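Long-range contacts in Alpha/beta hydrolase (Enterobacter asburiae, PDB 6KMO), which is an esterase or lipase of the alpha/beta hydrolase fold, and so probably hydrolyses carboxylic ester bonds: residues T25-T29 with A274-V278; A187-Q192 with I251-P255; L263-T269 with L290-P296. The protein carries 2 engineered substitutions. Where two conformers were deposited one is given. Numbering follows the deposited sequence.

Contact 1: T25-T29 with A274-V278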
# COMPACT_ATOMS: atom_id res chain seq x y z
N THR A 25 12.52 14.05 2.37
CA THR A 25 13.53 13.36 3.18
C THR A 25 12.85 12.32 4.07
O THR A 25 11.85 12.62 4.71
CB THR A 25 14.23 14.38 4.07
OG1 THR A 25 14.87 15.38 3.25
CG2 THR A 25 15.25 13.73 4.99
N PRO A 26 13.38 11.09 4.16
CA PRO A 26 12.74 10.08 5.02
C PRO A 26 12.80 10.49 6.49
O PRO A 26 13.87 10.79 7.01
CB PRO A 26 13.57 8.82 4.78
CG PRO A 26 14.29 9.07 3.50
CD PRO A 26 14.56 10.54 3.48
N THR A 27 11.65 10.52 7.14
CA THR A 27 11.54 10.78 8.57
C THR A 27 10.46 9.88 9.14
O THR A 27 9.50 9.54 8.44
CB THR A 27 11.18 12.25 8.86
OG1 THR A 27 9.84 12.51 8.43
CG2 THR A 27 12.11 13.18 8.13
N PRO A 28 10.60 9.44 10.39
CA PRO A 28 9.53 8.66 11.01
C PRO A 28 8.29 9.50 11.19
O PRO A 28 8.36 10.72 11.35
CB PRO A 28 10.11 8.27 12.37
CG PRO A 28 11.59 8.43 12.24
CD PRO A 28 11.75 9.59 11.30
N THR A 29 7.13 8.85 11.20
CA THR A 29 5.94 9.55 11.65
C THR A 29 6.10 9.94 13.12
O THR A 29 6.98 9.45 13.82
CB THR A 29 4.69 8.68 11.54
OG1 THR A 29 4.86 7.56 12.41
CG2 THR A 29 4.43 8.25 10.12
N ALA A 274 9.18 -0.96 4.55
CA ALA A 274 9.18 0.21 5.43
C ALA A 274 10.19 1.21 4.92
O ALA A 274 11.32 0.85 4.59
CB ALA A 274 9.55 -0.20 6.85
N GLU A 275 9.80 2.50 4.89
CA GLU A 275 10.70 3.52 4.35
C GLU A 275 12.01 3.60 5.12
O GLU A 275 13.07 3.81 4.52
CB GLU A 275 10.01 4.89 4.33
CG GLU A 275 10.90 6.02 3.82
CD GLU A 275 10.26 7.39 3.92
OE1 GLU A 275 9.39 7.61 4.79
OE2 GLU A 275 10.65 8.24 3.09
N LEU A 276 11.97 3.45 6.44
CA LEU A 276 13.16 3.65 7.28
C LEU A 276 13.61 2.32 7.86
O LEU A 276 13.58 2.13 9.07
CB LEU A 276 12.88 4.70 8.37
CG LEU A 276 12.53 6.10 7.82
CD1 LEU A 276 11.04 6.33 7.85
CD2 LEU A 276 13.27 7.20 8.59
N ASP A 277 14.03 1.40 6.99
CA ASP A 277 14.39 0.03 7.34
C ASP A 277 15.64 -0.32 6.54
O ASP A 277 15.68 -0.12 5.33
CB ASP A 277 13.21 -0.89 6.97
CG ASP A 277 13.42 -2.36 7.32
OD1 ASP A 277 14.52 -2.79 7.71
OD2 ASP A 277 12.40 -3.12 7.22
N VAL A 278 16.66 -0.85 7.22
CA VAL A 278 17.85 -1.32 6.52
C VAL A 278 17.49 -2.29 5.39
O VAL A 278 18.16 -2.31 4.36
CB VAL A 278 18.88 -1.96 7.47
CG1 VAL A 278 19.46 -0.91 8.42
CG2 VAL A 278 18.30 -3.13 8.24
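This is a loop-to-loop contact at the edge of an alpha/beta hydrolase fold. Residues 25-29 run up to helix 30-41. Residues 274-278 leave strand 269-274 and turn a corner at Glu275 on the way to helix 280-292. No hydrogen bond joins the two segments, and together they bury only 198 Å². The fit is one of prolines against a leucine. The nearest CA atoms are those of Pro26 and Leu276, 6.8 Å apart. The side chain of Leu276 reaches the bend of the proline-rich segment. Its CD2 lies 3.9 Å from Pro28 CD and 4.2 Å from Pro26 CB, while Leu276 CD1 is 3.6 Å from Thr27 O. Glu275 extends beside it with chi1 and chi2 both t. Its carboxylate is held by other partners: OE1 accepts from Gly304 N, and OE2 forms a salt bridge with Arg288 of the second subunit. The contact therefore lies at the dimer interface. Asp277 takes no part in the contact. Its OD2 bonds His307 ND1, consistent with the acid-histidine pair of a catalytic triad, and its OD1 caps Leu279 N. Thr29 is the N-cap of helix 30-41; its OG1 bonds Val32 N. Against Pro26, the carboxylate packs closely, with Glu275 OE2 3.4 Å from Pro26 CB.

Contact 2: A187-Q192 with I251-P255; sequences ASVALQ and ILASP
Residues 187-192 are continuous alpha-helix, part of helix 181-195, with Leu191 N bonded to Ala187 O at 2.9 Å and Gln192 N to Ser188 O at 3.0 Å. Residues 251-255 form an irregular turn. Ile251 and Leu252 have near-helical phi/psi (-64/-18 and -79/-9), Ala253 has -111/-47, Ser254 has -119/75, and Pro255 enters a 3-10 turn. The CA atoms of Ser188 and Leu252 approach to 4.6 Å, and those of Ala187 and Pro255 to 6.8 Å. The helix offers Ala187, Ser188, Leu191 and Gln192, as expected of one helical face. Ser188, chi1 t, donates from OG to Leu252 O at 3.0 Å. Leu191 (chi1 m, chi2 t) fills the turn: its CD1 is 3.6 Å from Ile251 O and 4.2 Å from Pro255 CB. Ile251 (chi1 p, chi2 t) brings CD1 to 4.1 Å from Leu191 CD1. Leu252 (chi1 m, chi2 t) sets CD2 3.7 Å from Leu191 CB and CD1 4.0 Å from Gln192 CG. Ala187 CB meets Pro255 CG at 4.0 Å. Gln192 NE2 bonds Ile150 O, with a weak bond to Ser188 O. Such a helix follows the nucleophile elbow in alpha/beta hydrolases. Phe13 of the second subunit packs on Ile251 and Leu252, while helix 148-163 and strand 203-207 flank helix 181-195.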
# COMPACT_ATOMS: atom_id res chain seq x y z
N ALA A 187 9.60 -16.83 0.64
CA ALA A 187 10.32 -17.08 -0.61
C ALA A 187 10.98 -18.45 -0.61
O ALA A 187 10.96 -19.15 -1.63
CB ALA A 187 11.35 -15.97 -0.84
N SER A 188 11.56 -18.85 0.51
CA SER A 188 12.26 -20.13 0.58
C SER A 188 11.30 -21.29 0.37
O SER A 188 11.63 -22.27 -0.32
CB SER A 188 12.93 -20.23 1.94
OG SER A 188 13.85 -21.29 1.97
N VAL A 189 10.12 -21.21 0.96
CA VAL A 189 9.12 -22.27 0.80
C VAL A 189 8.59 -22.27 -0.62
O VAL A 189 8.41 -23.33 -1.23
CB VAL A 189 8.00 -22.11 1.84
CG1 VAL A 189 6.80 -23.01 1.53
CG2 VAL A 189 8.54 -22.43 3.22
N ALA A 190 8.34 -21.09 -1.19
CA ALA A 190 7.87 -21.02 -2.57
C ALA A 190 8.89 -21.62 -3.54
O ALA A 190 8.52 -22.32 -4.49
CB ALA A 190 7.52 -19.58 -2.95
N LEU A 191 10.18 -21.37 -3.31
CA LEU A 191 11.21 -21.90 -4.21
C LEU A 191 11.38 -23.40 -4.03
O LEU A 191 11.61 -24.13 -5.00
CB LEU A 191 12.52 -21.16 -3.99
CG LEU A 191 12.55 -19.70 -4.48
CD1 LEU A 191 13.72 -18.95 -3.90
CD2 LEU A 191 12.55 -19.64 -6.00
N GLN A 192 11.23 -23.91 -2.80
CA GLN A 192 11.21 -25.36 -2.63
C GLN A 192 10.01 -25.97 -3.34
O GLN A 192 10.13 -26.98 -4.04
CB GLN A 192 11.15 -25.71 -1.14
CG GLN A 192 12.44 -25.50 -0.39
CD GLN A 192 12.26 -25.75 1.09
OE1 GLN A 192 12.24 -26.89 1.53
NE2 GLN A 192 12.08 -24.68 1.85
N ILE A 251 19.86 -19.74 -2.99
CA ILE A 251 18.65 -18.93 -3.18
C ILE A 251 17.60 -19.17 -2.09
O ILE A 251 16.69 -18.35 -1.94
CB ILE A 251 18.03 -19.12 -4.58
CG1 ILE A 251 17.46 -20.53 -4.78
CG2 ILE A 251 19.05 -18.77 -5.65
CD1 ILE A 251 16.72 -20.70 -6.10
N LEU A 252 17.70 -20.27 -1.34
CA LEU A 252 16.77 -20.53 -0.25
C LEU A 252 17.13 -19.73 1.00
O LEU A 252 16.36 -19.73 1.97
CB LEU A 252 16.74 -22.02 0.09
CG LEU A 252 16.35 -22.93 -1.07
CD1 LEU A 252 16.31 -24.38 -0.59
CD2 LEU A 252 15.01 -22.55 -1.68
N ALA A 253 18.29 -19.07 1.00
CA ALA A 253 18.71 -18.15 2.04
C ALA A 253 18.72 -16.71 1.55
O ALA A 253 18.20 -15.81 2.23
CB ALA A 253 20.09 -18.52 2.59
N SER A 254 19.30 -16.47 0.37
CA SER A 254 19.39 -15.14 -0.23
C SER A 254 18.64 -15.15 -1.56
O SER A 254 19.27 -15.20 -2.63
CB SER A 254 20.84 -14.71 -0.45
OG SER A 254 21.50 -14.55 0.78
N PRO A 255 17.30 -15.13 -1.53
CA PRO A 255 16.54 -15.22 -2.79
C PRO A 255 16.81 -14.06 -3.74
O PRO A 255 16.58 -14.20 -4.95
CB PRO A 255 15.08 -15.27 -2.33
CG PRO A 255 15.12 -14.64 -0.94
CD PRO A 255 16.42 -15.08 -0.35

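Contact 3: L263-T269 with L290-P296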
# COMPACT_ATOMS: atom_id res chain seq x y z
N LEU A 263 13.54 -17.58 -10.76
CA LEU A 263 12.33 -16.95 -10.22
C LEU A 263 11.10 -17.18 -11.08
O LEU A 263 9.98 -16.97 -10.61
CB LEU A 263 12.56 -15.45 -10.01
CG LEU A 263 13.63 -15.13 -8.97
CD1 LEU A 263 13.93 -13.64 -8.94
CD2 LEU A 263 13.19 -15.64 -7.58
N LYS A 264 11.26 -17.61 -12.32
CA LYS A 264 10.09 -17.83 -13.17
C LYS A 264 9.13 -18.82 -12.51
O LYS A 264 9.55 -19.85 -11.97
CB LYS A 264 10.54 -18.37 -14.53
CG LYS A 264 9.41 -18.51 -15.53
CD LYS A 264 9.90 -19.12 -16.85
CE LYS A 264 8.75 -19.31 -17.84
NZ LYS A 264 9.21 -19.33 -19.25
N GLY A 265 7.84 -18.50 -12.52
CA GLY A 265 6.84 -19.35 -11.93
C GLY A 265 6.62 -19.15 -10.43
O GLY A 265 5.78 -19.84 -9.85
N PHE A 266 7.35 -18.24 -9.80
CA PHE A 266 7.10 -17.91 -8.40
C PHE A 266 5.64 -17.49 -8.23
O PHE A 266 5.05 -16.91 -9.15
CB PHE A 266 8.01 -16.72 -8.07
CG PHE A 266 8.31 -16.46 -6.60
CD1 PHE A 266 9.30 -17.16 -5.93
CD2 PHE A 266 7.67 -15.42 -5.94
CE1 PHE A 266 9.62 -16.85 -4.62
CE2 PHE A 266 8.00 -15.10 -4.62
CZ PHE A 266 8.96 -15.82 -3.97
N PRO A 267 5.02 -17.77 -7.09
CA PRO A 267 3.62 -17.38 -6.91
C PRO A 267 3.42 -15.86 -6.97
O PRO A 267 4.33 -15.08 -6.70
CB PRO A 267 3.26 -17.92 -5.52
CG PRO A 267 4.25 -19.03 -5.27
CD PRO A 267 5.52 -18.59 -5.97
N GLU A 268 2.19 -15.47 -7.29
CA GLU A 268 1.81 -14.06 -7.20
C GLU A 268 2.14 -13.55 -5.81
O GLU A 268 1.92 -14.24 -4.81
CB GLU A 268 0.33 -13.88 -7.50
CG GLU A 268 -0.04 -14.37 -8.90
CD GLU A 268 -1.28 -13.72 -9.49
OE1 GLU A 268 -1.68 -12.61 -9.07
OE2 GLU A 268 -1.86 -14.33 -10.41
N THR A 269 2.65 -12.32 -5.73
CA THR A 269 3.28 -11.83 -4.52
C THR A 269 2.95 -10.38 -4.23
O THR A 269 2.86 -9.55 -5.14
CB THR A 269 4.81 -11.99 -4.65
OG1 THR A 269 5.15 -13.38 -4.70
CG2 THR A 269 5.57 -11.39 -3.50
N LEU A 290 11.34 -10.24 -9.42
CA LEU A 290 10.17 -11.08 -9.65
C LEU A 290 9.43 -10.59 -10.89
O LEU A 290 9.05 -11.38 -11.76
CB LEU A 290 9.26 -11.07 -8.42
CG LEU A 290 9.74 -11.82 -7.19
CD1 LEU A 290 8.72 -11.63 -6.08
CD2 LEU A 290 9.92 -13.29 -7.46
N ASP A 291 9.23 -9.28 -10.99
CA ASP A 291 8.48 -8.77 -12.14
C ASP A 291 9.21 -9.04 -13.44
O ASP A 291 8.58 -9.37 -14.46
CB ASP A 291 8.23 -7.28 -11.96
CG ASP A 291 7.45 -6.68 -13.09
OD1 ASP A 291 6.22 -6.85 -13.15
OD2 ASP A 291 8.09 -6.00 -13.95
N ALA A 292 10.54 -8.96 -13.42
CA ALA A 292 11.32 -9.24 -14.63
C ALA A 292 11.20 -10.70 -15.03
O ALA A 292 11.40 -11.03 -16.21
CB ALA A 292 12.77 -8.86 -14.42
N ALA A 293 10.88 -11.57 -14.08
CA ALA A 293 10.66 -12.98 -14.35
C ALA A 293 9.21 -13.31 -14.67
O ALA A 293 8.85 -14.49 -14.70
CB ALA A 293 11.15 -13.82 -13.16
N GLY A 294 8.37 -12.31 -14.91
CA GLY A 294 7.00 -12.53 -15.29
C GLY A 294 6.07 -12.85 -14.14
O GLY A 294 4.93 -13.24 -14.39
N VAL A 295 6.53 -12.70 -12.91
CA VAL A 295 5.70 -12.98 -11.73
C VAL A 295 4.79 -11.79 -11.48
O VAL A 295 5.28 -10.66 -11.41
CB VAL A 295 6.62 -13.20 -10.53
CG1 VAL A 295 5.81 -13.44 -9.26
CG2 VAL A 295 7.57 -14.36 -10.78
N PRO A 296 3.48 -11.99 -11.31
CA PRO A 296 2.62 -10.88 -10.86
C PRO A 296 3.01 -10.47 -9.45
O PRO A 296 2.94 -11.27 -8.51
CB PRO A 296 1.21 -11.48 -10.93
CG PRO A 296 1.34 -12.66 -11.89
CD PRO A 296 2.69 -13.21 -11.57
O HOH W 1 6.77 -16.21 -13.92
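The contact closes a beta-alpha-beta crossover of the alpha/beta hydrolase sheet. Strand 269-274, helix 280-292 and strand 297-302 make up the unit, and the two segments meet where the strands begin. Helix 280-292 ends in a Schellman motif: Val295 N bonds Leu290 O, Gly294 N bonds Asp291 O, and Gly294 takes the positive phi. Opposite it, Leu263 to Phe266 form a type II beta turn, with Gly265 also at positive phi. Water 1 joins these two chain reversals, accepting from Gly265 N at 2.9 Å and donating to Ala293 O at 2.8 Å. Apolar side chains fill the space between. Leu290 CD2 sits over the Phe266 ring, 3.8 Å from its centroid, in a CH-pi contact. Val295 CG2 touches Phe266 CB at 3.6 Å, and Ala293 CB meets Leu263 CB at 3.8 Å. Where strand 269-274 begins, Thr269 N donates to Pro296 O at 3.0 Å. Glu268 CA lies 3.3 Å from the same oxygen, in a CA-H...O contact. Beyond this, Thr269 and Thr298 continue the backbone pairing. The chain thus returns from helix 280-292 into strand 297-302, parallel to and paired with strand 269-274, as in a beta-alpha-beta crossover.

In the fold
The three contacts lie in one alpha/beta hydrolase fold. Contact 2 is nested inside the long loop closed by contact 1. Contact 3 opens after contact 2 has closed, and its segments alternate with those of contact 1. Contacts 1 and 3 take in opposite ends of strand 269-274 and have centres 27 Å apart, without touching; contact 3 also leads into the edge strand 297-302. Contact 1 is equally far, 27 Å between centres, from contact 2, whose helix 181-195 packs on strand 203-207. Contacts 2 and 3 are close, with centres 13 Å apart: Phe266 and Pro267 pack on Ala190. Each contact reaches the second subunit, so the dimer interface runs past all three.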